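Long-range contacts in N-acetylglucosaminidase (Ostrinia furnacalis, PDB 3OZP), which hydrolyses terminal beta-linked N-acetylglucosamine units one at a time from the non-reducing ends of chitooligosaccharides, with a preference for short chains: residues Ala451-Cys456 with Ala500-Gln505; Lys119-Glu124 with Gly269-Pro274; Asp288-Val293 with Pro314-Leu319; Lys410-Tyr415 with Leu438-Arg443. All coordinates share one frame; numbering follows the deposited sequence.

Overall arrangement
All four contacts involve the eight-stranded beta/alpha barrel of this family 20 glycosidase. Interaction 1 lies where the last barrel strand runs out into the active-site pocket, and it alone of the four includes the bound OAN. Interaction 2 lies on the same barrel sheet, at the start of strand 271-278, where a loop of the N-terminal domain meets it; its centre is about 23 Å from the centre of interaction 1. Interaction 4, a loop-to-helix-end contact, comes within about 4 Å of interaction 2 (nearest atoms) without touching it. Interaction 3 is the outlier, in an excursion after strand 271-278, its centre about 31 Å from the centre of interaction 1.

Interaction 1 of 4, residues Ala451-Cys456 with Ala500-Gln505; sequences ALYFDC and ALWSEQ. With OAN (O-(2-acetamido-2-deoxy D-glucopyranosylidene) amino-N-phenylcarbamate), chain B.
Ala500, in the last strand of the catalytic barrel, is bonded through both its N and its O in a single beta bridge with Tyr453: its N donates to Leu452 O at 2.9 Å in an almost straight bond (179°), and its O accepts from Phe454 N. Its CB lies against the Tyr453 ring. Trp502 brings its five-membered ring obliquely to one face of the Tyr453 ring, planes 55° apart, with NE1 3.3 Å from Tyr453 CE1. One indole face is the floor under the sugar of OAN, while the Asp455 carboxylate lies beside its edge. Glu504, its chain bent at chi2 (90°), sends OE2 to the OAK hydroxyl of OAN at 2.6 Å; OE1 shares a water with Asp455 OD2. From the facing segment Asp455 OD2 accepts from OAM at 2.7 Å, and Tyr453 OH donates to the acetamido oxygen (atom OAN) of the ligand at 2.5 Å. Arg198, Trp468 and Asp345 also hydrogen-bond the ligand. The two segments thus hold one sugar by an aromatic platform, two carboxylates that accept from its hydroxyls and a phenol that fixes its acetamido group, the group the enzyme requires in its substrate.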
loop_
_atom_site.group_PDB
_atom_site.type_symbol
_atom_site.label_atom_id
_atom_site.label_comp_id
_atom_site.label_asym_id
_atom_site.label_seq_id
_atom_site.Cartn_x
_atom_site.Cartn_y
_atom_site.Cartn_z
ATOM N N ALA A 451 0.344 13.362 14.439
ATOM C CA ALA A 451 -0.790 13.486 13.530
ATOM C C ALA A 451 -0.409 13.527 12.048
ATOM O O ALA A 451 -1.250 13.248 11.186
ATOM C CB ALA A 451 -1.610 14.709 13.891
ATOM N N LEU A 452 0.847 13.864 11.757
ATOM C CA LEU A 452 1.260 14.157 10.381
ATOM C C LEU A 452 2.456 13.352 9.860
ATOM O O LEU A 452 2.965 13.636 8.780
ATOM C CB LEU A 452 1.515 15.662 10.227
ATOM C CG LEU A 452 0.441 16.593 9.632
ATOM C CD1 LEU A 452 -0.962 16.001 9.516
ATOM C CD2 LEU A 452 0.413 17.927 10.364
ATOM N N TYR A 453 2.898 12.352 10.620
ATOM C CA TYR A 453 3.957 11.465 10.155
ATOM C C TYR A 453 3.347 10.217 9.521
ATOM O O TYR A 453 2.905 9.295 10.209
ATOM C CB TYR A 453 4.945 11.146 11.284
ATOM C CG TYR A 453 6.125 12.095 11.338
ATOM C CD1 TYR A 453 7.402 11.633 11.654
ATOM C CD2 TYR A 453 5.968 13.456 11.045
ATOM C CE1 TYR A 453 8.488 12.502 11.698
ATOM C CE2 TYR A 453 7.046 14.328 11.082
ATOM C CZ TYR A 453 8.302 13.844 11.406
ATOM O OH TYR A 453 9.368 14.705 11.428
ATOM N N PHE A 454 3.317 10.215 8.191
ATOM C CA PHE A 454 2.584 9.209 7.417
ATOM C C PHE A 454 3.320 7.875 7.326
ATOM O O PHE A 454 2.768 6.881 6.844
ATOM C CB PHE A 454 2.267 9.756 6.024
ATOM C CG PHE A 454 1.047 10.652 5.978
ATOM C CD1 PHE A 454 0.579 11.301 7.127
ATOM C CD2 PHE A 454 0.385 10.871 4.774
ATOM C CE1 PHE A 454 -0.548 12.135 7.072
ATOM C CE2 PHE A 454 -0.737 11.701 4.711
ATOM C CZ PHE A 454 -1.206 12.333 5.864
ATOM N N ASP A 455 4.555 7.858 7.818
ATOM C CA ASP A 455 5.372 6.650 7.844
ATOM C C ASP A 455 5.111 5.765 9.068
ATOM O O ASP A 455 5.461 4.578 9.065
ATOM C CB ASP A 455 6.860 7.016 7.751
ATOM C CG ASP A 455 7.309 7.970 8.854
ATOM O OD1 ASP A 455 6.581 8.938 9.167
ATOM O OD2 ASP A 455 8.404 7.755 9.409
ATOM N N CYS A 456 4.490 6.338 10.105
ATOM C CA CYS A 456 4.262 5.636 11.376
ATOM C C CYS A 456 3.328 4.436 11.269
ATOM O O CYS A 456 2.358 4.454 10.504
ATOM C CB CYS A 456 3.659 6.583 12.422
ATOM S SG CYS A 456 4.497 8.147 12.647
ATOM N N ALA A 500 4.302 14.317 6.346
ATOM C CA ALA A 500 5.666 13.859 6.107
ATOM C C ALA A 500 5.699 12.382 5.740
ATOM O O ALA A 500 5.280 11.531 6.522
ATOM C CB ALA A 500 6.536 14.135 7.324
ATOM N N LEU A 501 6.172 12.083 4.532
ATOM C CA LEU A 501 6.439 10.699 4.158
ATOM C C LEU A 501 7.942 10.435 4.124
ATOM O O LEU A 501 8.605 10.581 3.091
ATOM C CB LEU A 501 5.765 10.309 2.833
ATOM C CG LEU A 501 5.966 8.866 2.335
ATOM C CD1 LEU A 501 5.644 7.811 3.413
ATOM C CD2 LEU A 501 5.138 8.628 1.072
ATOM N N TRP A 502 8.463 10.056 5.284
ATOM C CA TRP A 502 9.812 9.537 5.398
ATOM C C TRP A 502 9.820 8.145 4.778
ATOM O O TRP A 502 8.798 7.451 4.781
ATOM C CB TRP A 502 10.237 9.507 6.859
ATOM C CG TRP A 502 10.210 10.877 7.455
ATOM C CD1 TRP A 502 9.289 11.370 8.324
ATOM C CD2 TRP A 502 11.123 11.949 7.182
ATOM N NE1 TRP A 502 9.580 12.678 8.632
ATOM C CE2 TRP A 502 10.698 13.061 7.943
ATOM C CE3 TRP A 502 12.263 12.075 6.374
ATOM C CZ2 TRP A 502 11.377 14.284 7.931
ATOM C CZ3 TRP A 502 12.937 13.291 6.354
ATOM C CH2 TRP A 502 12.495 14.380 7.138
ATOM N N SER A 503 10.962 7.749 4.227
ATOM C CA SER A 503 10.963 6.635 3.289
ATOM C C SER A 503 11.869 5.473 3.664
ATOM O O SER A 503 12.289 4.707 2.795
ATOM C CB SER A 503 11.270 7.149 1.883
ATOM O OG SER A 503 10.273 8.076 1.474
ATOM N N GLU A 504 12.158 5.328 4.956
ATOM C CA GLU A 504 12.856 4.133 5.430
ATOM C C GLU A 504 12.075 2.885 5.029
ATOM O O GLU A 504 12.662 1.826 4.792
ATOM C CB GLU A 504 13.065 4.166 6.945
ATOM C CG GLU A 504 14.078 5.212 7.421
ATOM C CD GLU A 504 13.452 6.572 7.727
ATOM O OE1 GLU A 504 12.271 6.801 7.380
ATOM O OE2 GLU A 504 14.153 7.420 8.316
ATOM N N GLN A 505 10.753 3.023 4.941
ATOM C CA GLN A 505 9.859 1.913 4.619
ATOM C C GLN A 505 8.820 2.304 3.566
ATOM O O GLN A 505 7.672 1.845 3.603
ATOM C CB GLN A 505 9.162 1.419 5.886
ATOM C CG GLN A 505 10.110 0.880 6.947
ATOM C CD GLN A 505 9.382 0.463 8.188
ATOM O OE1 GLN A 505 9.084 -0.713 8.377
ATOM N NE2 GLN A 505 9.071 1.424 9.040
HETATM C CAH OAN B . 12.839 15.740 11.311
HETATM C CAG OAN B . 12.764 14.213 11.325
HETATM O OAN OAN B . 11.673 13.646 11.328
HETATM N NAI OAN B . 13.960 13.583 11.353
HETATM C CAB OAN B . 14.125 12.111 11.336
HETATM C CAC OAN B . 13.922 11.646 9.873
HETATM O OAJ OAN B . 15.173 11.679 9.182
HETATM C CAD OAN B . 13.336 10.254 9.831
HETATM O OAK OAN B . 13.186 9.834 8.470
HETATM C CAE OAN B . 11.995 10.338 10.526
HETATM C CAF OAN B . 11.270 8.998 10.461
HETATM O OAM OAN B . 9.998 9.102 11.105
HETATM O OAL OAN B . 12.205 10.686 11.917
HETATM C CAA OAN B . 13.273 11.478 12.289
HETATM N NAY OAN B . 13.543 11.681 13.579
HETATM O OAQ OAN B . 12.617 11.049 14.551
HETATM C CAP OAN B . 13.188 10.301 15.542
HETATM O OAR OAN B . 14.126 10.744 16.209
HETATM N NAO OAN B . 12.655 9.088 15.784
HETATM C CAS OAN B . 13.097 8.264 16.741
HETATM C CAT OAN B . 12.707 8.449 18.071
HETATM C CAU OAN B . 13.148 7.564 19.057
HETATM C CAV OAN B . 13.966 6.485 18.712
HETATM C CAW OAN B . 14.344 6.287 17.383
HETATM C CAX OAN B . 13.903 7.173 16.398
HETATM O O HOH W 1 10.199 6.065 8.821
#

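Interaction 2 of 4, residues Lys119-Glu124 with Gly269-Pro274; sequences KAFSLE and GVRVLP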
loop_
_atom_site.group_PDB
_atom_site.type_symbol
_atom_site.label_atom_id
_atom_site.label_comp_id
_atom_site.label_asym_id
_atom_site.label_seq_id
_atom_site.Cartn_x
_atom_site.Cartn_y
_atom_site.Cartn_z
ATOM N N LYS A 119 2.695 34.528 -12.193
ATOM C CA LYS A 119 2.942 33.084 -12.118
ATOM C C LYS A 119 4.015 32.673 -11.115
ATOM O O LYS A 119 4.535 31.559 -11.186
ATOM C CB LYS A 119 3.237 32.495 -13.505
ATOM C CG LYS A 119 4.451 33.059 -14.212
ATOM C CD LYS A 119 4.694 32.290 -15.493
ATOM C CE LYS A 119 6.009 32.673 -16.133
ATOM N NZ LYS A 119 6.333 31.739 -17.249
ATOM N N ALA A 120 4.329 33.561 -10.175
ATOM C CA ALA A 120 5.336 33.266 -9.163
ATOM C C ALA A 120 4.699 32.692 -7.903
ATOM O O ALA A 120 3.652 33.160 -7.454
ATOM C CB ALA A 120 6.157 34.516 -8.831
ATOM N N PHE A 121 5.333 31.666 -7.349
ATOM C CA PHE A 121 4.942 31.149 -6.047
ATOM C C PHE A 121 5.427 32.107 -4.971
ATOM O O PHE A 121 6.543 32.618 -5.045
ATOM C CB PHE A 121 5.512 29.744 -5.811
ATOM C CG PHE A 121 4.809 28.668 -6.588
ATOM C CD1 PHE A 121 3.536 28.239 -6.214
ATOM C CD2 PHE A 121 5.415 28.087 -7.698
ATOM C CE1 PHE A 121 2.875 27.245 -6.937
ATOM C CE2 PHE A 121 4.768 27.088 -8.426
ATOM C CZ PHE A 121 3.493 26.668 -8.048
ATOM N N SER A 122 4.565 32.356 -3.993
ATOM C CA SER A 122 4.899 33.173 -2.831
ATOM C C SER A 122 3.899 32.881 -1.723
ATOM O O SER A 122 2.782 32.434 -1.990
ATOM C CB SER A 122 4.905 34.670 -3.177
ATOM O OG SER A 122 3.596 35.174 -3.388
ATOM N N LEU A 123 4.307 33.117 -0.481
ATOM C CA LEU A 123 3.418 32.930 0.661
ATOM C C LEU A 123 2.256 33.926 0.644
ATOM O O LEU A 123 1.239 33.709 1.297
ATOM C CB LEU A 123 4.200 33.029 1.973
ATOM C CG LEU A 123 5.136 31.857 2.291
ATOM C CD1 LEU A 123 6.114 32.248 3.381
ATOM C CD2 LEU A 123 4.359 30.595 2.686
ATOM N N GLU A 124 2.412 35.004 -0.127
ATOM C CA GLU A 124 1.385 36.038 -0.233
ATOM C C GLU A 124 0.515 35.907 -1.491
ATOM O O GLU A 124 -0.388 36.719 -1.704
ATOM C CB GLU A 124 2.013 37.442 -0.140
ATOM C CG GLU A 124 2.874 37.858 -1.341
ATOM C CD GLU A 124 4.357 37.509 -1.204
ATOM O OE1 GLU A 124 4.719 36.593 -0.430
ATOM O OE2 GLU A 124 5.169 38.155 -1.899
ATOM N N GLY A 269 -0.234 24.218 -9.990
ATOM C CA GLY A 269 -0.252 25.070 -8.797
ATOM C C GLY A 269 0.539 24.506 -7.631
ATOM O O GLY A 269 0.280 24.846 -6.473
ATOM N N VAL A 270 1.513 23.651 -7.938
ATOM C CA VAL A 270 2.343 23.018 -6.914
ATOM C C VAL A 270 3.795 23.504 -6.974
ATOM O O VAL A 270 4.507 23.292 -7.959
ATOM C CB VAL A 270 2.281 21.466 -6.988
ATOM C CG1 VAL A 270 3.280 20.819 -6.002
ATOM C CG2 VAL A 270 0.870 20.973 -6.721
ATOM N N ARG A 271 4.196 24.175 -5.899
ATOM C CA ARG A 271 5.563 24.616 -5.648
ATOM C C ARG A 271 6.429 23.400 -5.305
ATOM O O ARG A 271 6.116 22.656 -4.376
ATOM C CB ARG A 271 5.535 25.593 -4.464
ATOM C CG ARG A 271 6.864 25.916 -3.799
ATOM C CD ARG A 271 6.640 26.377 -2.352
ATOM N NE ARG A 271 6.194 27.770 -2.248
ATOM C CZ ARG A 271 5.018 28.176 -1.764
ATOM N NH1 ARG A 271 4.744 29.473 -1.713
ATOM N NH2 ARG A 271 4.114 27.305 -1.328
ATOM N N VAL A 272 7.502 23.195 -6.064
ATOM C CA VAL A 272 8.452 22.123 -5.766
ATOM C C VAL A 272 9.631 22.695 -4.978
ATOM O O VAL A 272 10.481 23.400 -5.518
ATOM C CB VAL A 272 8.907 21.364 -7.046
ATOM C CG1 VAL A 272 9.888 20.245 -6.692
ATOM C CG2 VAL A 272 7.699 20.798 -7.784
ATOM N N LEU A 273 9.656 22.378 -3.689
ATOM C CA LEU A 273 10.567 22.986 -2.730
ATOM C C LEU A 273 11.653 21.982 -2.313
ATOM O O LEU A 273 11.358 20.990 -1.645
ATOM C CB LEU A 273 9.764 23.453 -1.506
ATOM C CG LEU A 273 10.304 24.498 -0.526
ATOM C CD1 LEU A 273 9.209 24.890 0.476
ATOM C CD2 LEU A 273 11.553 24.028 0.214
ATOM N N PRO A 274 12.916 22.237 -2.713
ATOM C CA PRO A 274 13.994 21.298 -2.399
ATOM C C PRO A 274 14.521 21.460 -0.979
ATOM O O PRO A 274 14.556 22.579 -0.453
ATOM C CB PRO A 274 15.088 21.682 -3.398
ATOM C CG PRO A 274 14.893 23.156 -3.604
ATOM C CD PRO A 274 13.392 23.371 -3.529
HETATM O O HOH W 2 2.033 29.650 -0.726
#
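Phe121 lays one face of its ring over the backbone and CB of Arg271. CG is turned beside the backbone N of Phe121 (chi1 -74°), which carries the ring inward to the start of the strand. Arg271 CB stands 3.8 Å from the Phe121 ring centroid and 13° off its normal, a CH-pi contact, while Arg271 CA also sits over the face. Beyond it, Phe121 CZ comes within 3.4 Å of Val270 C, and Gly269 O meets the ring edge, 3.6 Å from Phe121 CE1. Gly269 is the C-prime residue of the Schellman motif that ends helix 255-267, so the ring packs where that helix gives way to the third strand of the barrel. The loop between strands 105-113 and 129-136 of the N-terminal domain is thereby joined to the catalytic beta/alpha barrel. Arg271 leaves the backbone with CG opposite its N and bends at chi3 (-79°), running past Phe121 in the reverse direction; ring and guanidinium planes lie about midway between parallel and perpendicular. An alanine in place of Phe121 would be likely to leave Arg271 CB and the Gly269-Val270 backbone without their aromatic cover. The guanidinium edge faces Ser122 C, with Arg271 NH1 3.5 Å away. A water accepts from Arg271 NH1 at 2.9 Å and donates to Ser122 O, while Asp338 takes NE in a salt bridge and Thr220 OG1 bonds NH2.

Interaction 3 of 4, residues Asp288-Val293 with Pro314-Leu319; sequences DTDLTV and PTKDEL
Asp290 and Lys316 join two parts of the excursion that follows the third strand of the beta/alpha barrel: a loop leading into the short strand 292-293, which pairs antiparallel with strand 311-312, and the turn that opens helix 317-333. The polar part centres on Lys316 NZ. It forms a salt bridge with Asp290 OD1 at 2.8 Å, met from above the carboxylate plane, and donates to the backbone Asp290 O at 3.0 Å. One ammonium therefore grips both the side chain and the main chain of Asp290, reached by a lysine bent at chi2 (-81°) and again at chi4. The apolar part is carried by Leu291, whose CD2 branch fits between Lys316 CB at 3.7 Å, Glu318 CB and Leu319 CB, and also touches Leu319 N. Its CD1 approaches Leu319 CA. Around this pair, Leu291 also packs on Trp286, and Leu319 on Phe381 of helix 373-393. Solvent supplies a further link: one water donates both to Thr289 O and to Glu318 OE2, the glutamate reaching it by a chain extended beyond CG. Within the loop Thr289 makes an ST turn just before Leu291: Thr289 OG1 accepts from Leu291 N at 3.1 Å, with an N-H...O angle of 151°.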
loop_
_atom_site.group_PDB
_atom_site.type_symbol
_atom_site.label_atom_id
_atom_site.label_comp_id
_atom_site.label_asym_id
_atom_site.label_seq_id
_atom_site.Cartn_x
_atom_site.Cartn_y
_atom_site.Cartn_z
ATOM N N ASP A 288 35.851 10.113 0.185
ATOM C CA ASP A 288 37.103 10.635 -0.404
ATOM C C ASP A 288 37.264 12.160 -0.333
ATOM O O ASP A 288 38.299 12.687 -0.751
ATOM C CB ASP A 288 37.305 10.164 -1.858
ATOM C CG ASP A 288 37.252 8.648 -2.012
ATOM O OD1 ASP A 288 37.675 7.912 -1.088
ATOM O OD2 ASP A 288 36.788 8.195 -3.083
ATOM N N THR A 289 36.258 12.869 0.177
ATOM C CA THR A 289 36.342 14.329 0.290
ATOM C C THR A 289 36.981 14.775 1.603
ATOM O O THR A 289 37.541 15.869 1.680
ATOM C CB THR A 289 34.963 15.018 0.182
ATOM O OG1 THR A 289 34.163 14.677 1.322
ATOM C CG2 THR A 289 34.247 14.634 -1.111
ATOM N N ASP A 290 36.883 13.929 2.627
ATOM C CA ASP A 290 37.281 14.275 3.997
ATOM C C ASP A 290 36.439 15.430 4.591
ATOM O O ASP A 290 36.864 16.111 5.534
ATOM C CB ASP A 290 38.786 14.580 4.068
ATOM C CG ASP A 290 39.347 14.447 5.473
ATOM O OD1 ASP A 290 40.132 15.331 5.879
ATOM O OD2 ASP A 290 39.005 13.465 6.173
ATOM N N LEU A 291 35.239 15.627 4.045
ATOM C CA LEU A 291 34.347 16.705 4.482
ATOM C C LEU A 291 33.239 16.242 5.437
ATOM O O LEU A 291 32.437 17.052 5.904
ATOM C CB LEU A 291 33.749 17.431 3.276
ATOM C CG LEU A 291 34.729 18.119 2.319
ATOM C CD1 LEU A 291 33.998 18.608 1.092
ATOM C CD2 LEU A 291 35.469 19.266 2.994
ATOM N N THR A 292 33.200 14.942 5.720
ATOM C CA THR A 292 32.270 14.401 6.705
ATOM C C THR A 292 33.006 13.709 7.842
ATOM O O THR A 292 34.187 13.373 7.718
ATOM C CB THR A 292 31.266 13.396 6.084
ATOM O OG1 THR A 292 31.978 12.314 5.471
ATOM C CG2 THR A 292 30.372 14.083 5.057
ATOM N N VAL A 293 32.301 13.516 8.951
ATOM C CA VAL A 293 32.776 12.682 10.052
ATOM C C VAL A 293 31.693 11.670 10.434
ATOM O O VAL A 293 30.509 11.879 10.145
ATOM C CB VAL A 293 33.218 13.517 11.290
ATOM C CG1 VAL A 293 34.443 14.365 10.960
ATOM C CG2 VAL A 293 32.082 14.393 11.807
ATOM N N PRO A 314 32.211 21.150 9.773
ATOM C CA PRO A 314 32.076 22.584 9.516
ATOM C C PRO A 314 33.401 23.352 9.538
ATOM O O PRO A 314 33.441 24.511 9.122
ATOM C CB PRO A 314 31.169 23.074 10.658
ATOM C CG PRO A 314 30.710 21.854 11.377
ATOM C CD PRO A 314 31.715 20.791 11.111
ATOM N N THR A 315 34.465 22.707 10.008
ATOM C CA THR A 315 35.771 23.359 10.150
ATOM C C THR A 315 36.563 23.400 8.842
ATOM O O THR A 315 37.573 24.098 8.749
ATOM C CB THR A 315 36.623 22.704 11.264
ATOM O OG1 THR A 315 37.085 21.420 10.832
ATOM C CG2 THR A 315 35.807 22.537 12.538
ATOM N N LYS A 316 36.098 22.664 7.836
ATOM C CA LYS A 316 36.764 22.621 6.538
ATOM C C LYS A 316 36.203 23.697 5.611
ATOM O O LYS A 316 35.006 23.703 5.312
ATOM C CB LYS A 316 36.606 21.235 5.904
ATOM C CG LYS A 316 37.186 20.088 6.722
ATOM C CD LYS A 316 38.692 19.974 6.527
ATOM C CE LYS A 316 39.302 18.945 7.462
ATOM N NZ LYS A 316 38.954 17.556 7.065
ATOM N N ASP A 317 37.069 24.609 5.168
ATOM C CA ASP A 317 36.662 25.714 4.294
ATOM C C ASP A 317 36.168 25.233 2.935
ATOM O O ASP A 317 35.290 25.855 2.336
ATOM C CB ASP A 317 37.806 26.717 4.106
ATOM C CG ASP A 317 38.050 27.571 5.339
ATOM O OD1 ASP A 317 37.074 28.144 5.883
ATOM O OD2 ASP A 317 39.223 27.681 5.760
ATOM N N GLU A 318 36.732 24.125 2.458
ATOM C CA GLU A 318 36.333 23.530 1.180
ATOM C C GLU A 318 34.856 23.110 1.174
ATOM O O GLU A 318 34.204 23.153 0.136
ATOM C CB GLU A 318 37.227 22.330 0.846
ATOM C CG GLU A 318 37.056 21.806 -0.578
ATOM C CD GLU A 318 37.891 20.563 -0.866
ATOM O OE1 GLU A 318 37.919 20.137 -2.039
ATOM O OE2 GLU A 318 38.514 20.011 0.068
ATOM N N LEU A 319 34.348 22.704 2.337
ATOM C CA LEU A 319 32.942 22.326 2.512
ATOM C C LEU A 319 31.980 23.354 1.910
ATOM O O LEU A 319 31.031 22.994 1.215
ATOM C CB LEU A 319 32.625 22.158 4.004
ATOM C CG LEU A 319 31.515 21.245 4.550
ATOM C CD1 LEU A 319 30.714 22.006 5.588
ATOM C CD2 LEU A 319 30.581 20.632 3.501
HETATM O O HOH W 3 38.039 17.394 -0.256
#

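Interaction 4 of 4, residues Lys410-Tyr415 with Leu438-Arg443; sequences KHIDDY and LEKGYR
Asp413 OD1 receives the hydroxyl of Tyr442, whose OH donates to it at 2.8 Å nearly along the carboxylate C-O bond. A water oxygen lies 2.9 Å from Asp413 OD1 and is also close to Lys440 O. The carboxylate lies almost flat to the Tyr442 ring, planes 23° apart, sliding past it at the edge. Its other oxygen, OD2 of Asp413, faces Lys440 NZ in a long salt bridge of 3.7 Å. Ile412 covers one face of the same ring: CD1 stands 3.8 Å from the Tyr442 ring centroid, 20° off the normal, in a CH-pi contact, and CG2 touches Tyr442 CE1 at 3.5 Å. With CG1 of Ile412 anti to the backbone N (chi1 -170°) and the chain extended beyond it, CD1 comes over the ring and CG1 lies by the phenol end. Gly441, at positive phi, is the C-prime residue of the Schellman motif closing helix 432-439, and the chain beyond it enters the seventh strand of the barrel. The loop between the fifth and sixth strands thus packs on this helix end. A phenylalanine in place of Tyr442 would probably leave Asp413 OD1 without its phenol donor and the carboxylate freer to turn. Both Ile412 and Tyr442 also pack on Ile423 of strand 421-425.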
loop_
_atom_site.group_PDB
_atom_site.type_symbol
_atom_site.label_atom_id
_atom_site.label_comp_id
_atom_site.label_asym_id
_atom_site.label_seq_id
_atom_site.Cartn_x
_atom_site.Cartn_y
_atom_site.Cartn_z
ATOM N N LYS A 410 14.019 29.123 23.812
ATOM C CA LYS A 410 14.774 29.796 24.873
ATOM C C LYS A 410 16.068 30.458 24.384
ATOM O O LYS A 410 16.473 31.489 24.925
ATOM C CB LYS A 410 15.069 28.830 26.023
ATOM C CG LYS A 410 13.840 28.431 26.828
ATOM C CD LYS A 410 14.156 27.303 27.791
ATOM C CE LYS A 410 12.887 26.667 28.335
ATOM N NZ LYS A 410 13.195 25.412 29.079
ATOM N N HIS A 411 16.713 29.876 23.372
ATOM C CA HIS A 411 17.959 30.444 22.850
ATOM C C HIS A 411 17.993 30.671 21.333
ATOM O O HIS A 411 19.020 31.092 20.795
ATOM C CB HIS A 411 19.182 29.626 23.307
ATOM C CG HIS A 411 19.188 28.203 22.833
ATOM N ND1 HIS A 411 19.514 27.148 23.659
ATOM C CD2 HIS A 411 18.910 27.660 21.623
ATOM C CE1 HIS A 411 19.440 26.018 22.979
ATOM N NE2 HIS A 411 19.076 26.301 21.741
ATOM N N ILE A 412 16.878 30.405 20.652
ATOM C CA ILE A 412 16.823 30.495 19.186
ATOM C C ILE A 412 17.295 31.848 18.632
ATOM O O ILE A 412 17.973 31.898 17.600
ATOM C CB ILE A 412 15.415 30.112 18.624
ATOM C CG1 ILE A 412 15.462 29.979 17.093
ATOM C CG2 ILE A 412 14.340 31.100 19.101
ATOM C CD1 ILE A 412 14.205 29.400 16.460
ATOM N N ASP A 413 16.956 32.931 19.331
ATOM C CA ASP A 413 17.320 34.282 18.897
ATOM C C ASP A 413 18.824 34.561 18.930
ATOM O O ASP A 413 19.288 35.503 18.300
ATOM C CB ASP A 413 16.561 35.342 19.706
ATOM C CG ASP A 413 15.097 35.442 19.313
ATOM O OD1 ASP A 413 14.746 35.098 18.159
ATOM O OD2 ASP A 413 14.291 35.876 20.159
ATOM N N ASP A 414 19.576 33.738 19.659
ATOM C CA ASP A 414 21.039 33.828 19.670
ATOM C C ASP A 414 21.641 33.353 18.350
ATOM O O ASP A 414 22.789 33.677 18.036
ATOM C CB ASP A 414 21.632 33.001 20.820
ATOM C CG ASP A 414 21.200 33.496 22.190
ATOM O OD1 ASP A 414 20.756 34.658 22.305
ATOM O OD2 ASP A 414 21.311 32.718 23.159
ATOM N N TYR A 415 20.862 32.593 17.581
ATOM C CA TYR A 415 21.370 31.922 16.385
ATOM C C TYR A 415 20.626 32.310 15.115
ATOM O O TYR A 415 21.241 32.516 14.067
ATOM C CB TYR A 415 21.330 30.403 16.583
ATOM C CG TYR A 415 21.943 29.961 17.890
ATOM C CD1 TYR A 415 23.316 30.073 18.111
ATOM C CD2 TYR A 415 21.150 29.442 18.911
ATOM C CE1 TYR A 415 23.885 29.677 19.314
ATOM C CE2 TYR A 415 21.709 29.040 20.121
ATOM C CZ TYR A 415 23.075 29.163 20.313
ATOM O OH TYR A 415 23.634 28.769 21.504
ATOM N N LEU A 438 6.118 30.678 18.898
ATOM C CA LEU A 438 5.113 31.626 18.420
ATOM C C LEU A 438 5.175 32.947 19.183
ATOM O O LEU A 438 4.984 34.012 18.599
ATOM C CB LEU A 438 3.706 31.025 18.507
ATOM C CG LEU A 438 3.365 29.927 17.488
ATOM C CD1 LEU A 438 2.143 29.154 17.941
ATOM C CD2 LEU A 438 3.169 30.487 16.082
ATOM N N GLU A 439 5.455 32.869 20.481
ATOM C CA GLU A 439 5.568 34.069 21.315
ATOM C C GLU A 439 6.835 34.872 20.998
ATOM O O GLU A 439 6.927 36.055 21.334
ATOM C CB GLU A 439 5.457 33.714 22.802
ATOM C CG GLU A 439 4.004 33.569 23.254
ATOM C CD GLU A 439 3.837 32.960 24.637
ATOM O OE1 GLU A 439 2.691 32.594 24.977
ATOM O OE2 GLU A 439 4.831 32.841 25.386
ATOM N N LYS A 440 7.792 34.233 20.325
ATOM C CA LYS A 440 8.991 34.917 19.851
ATOM C C LYS A 440 8.865 35.383 18.399
ATOM O O LYS A 440 9.834 35.856 17.802
ATOM C CB LYS A 440 10.231 34.041 20.051
ATOM C CG LYS A 440 10.539 33.786 21.515
ATOM C CD LYS A 440 11.984 33.415 21.740
ATOM C CE LYS A 440 12.395 33.686 23.180
ATOM N NZ LYS A 440 12.661 35.135 23.404
ATOM N N GLY A 441 7.667 35.244 17.838
ATOM C CA GLY A 441 7.361 35.783 16.513
ATOM C C GLY A 441 7.677 34.884 15.328
ATOM O O GLY A 441 7.516 35.299 14.178
ATOM N N TYR A 442 8.117 33.657 15.598
ATOM C CA TYR A 442 8.491 32.727 14.523
ATOM C C TYR A 442 7.296 32.188 13.738
ATOM O O TYR A 442 6.225 31.947 14.297
ATOM C CB TYR A 442 9.360 31.581 15.055
ATOM C CG TYR A 442 10.780 32.022 15.320
ATOM C CD1 TYR A 442 11.148 32.541 16.563
ATOM C CD2 TYR A 442 11.752 31.948 14.324
ATOM C CE1 TYR A 442 12.445 32.966 16.808
ATOM C CE2 TYR A 442 13.058 32.370 14.563
ATOM C CZ TYR A 442 13.394 32.881 15.808
ATOM O OH TYR A 442 14.680 33.302 16.056
ATOM N N ARG A 443 7.496 32.028 12.434
ATOM C CA ARG A 443 6.502 31.423 11.560
ATOM C C ARG A 443 6.734 29.921 11.495
ATOM O O ARG A 443 7.880 29.463 11.490
ATOM C CB ARG A 443 6.551 32.029 10.159
ATOM C CG ARG A 443 6.376 33.536 10.129
ATOM C CD ARG A 443 7.633 34.209 9.627
ATOM N NE ARG A 443 7.579 34.423 8.186
ATOM C CZ ARG A 443 8.639 34.526 7.390
ATOM N NH1 ARG A 443 9.870 34.411 7.874
ATOM N NH2 ARG A 443 8.460 34.730 6.094
HETATM O O HOH W 4 12.349 36.668 18.049
#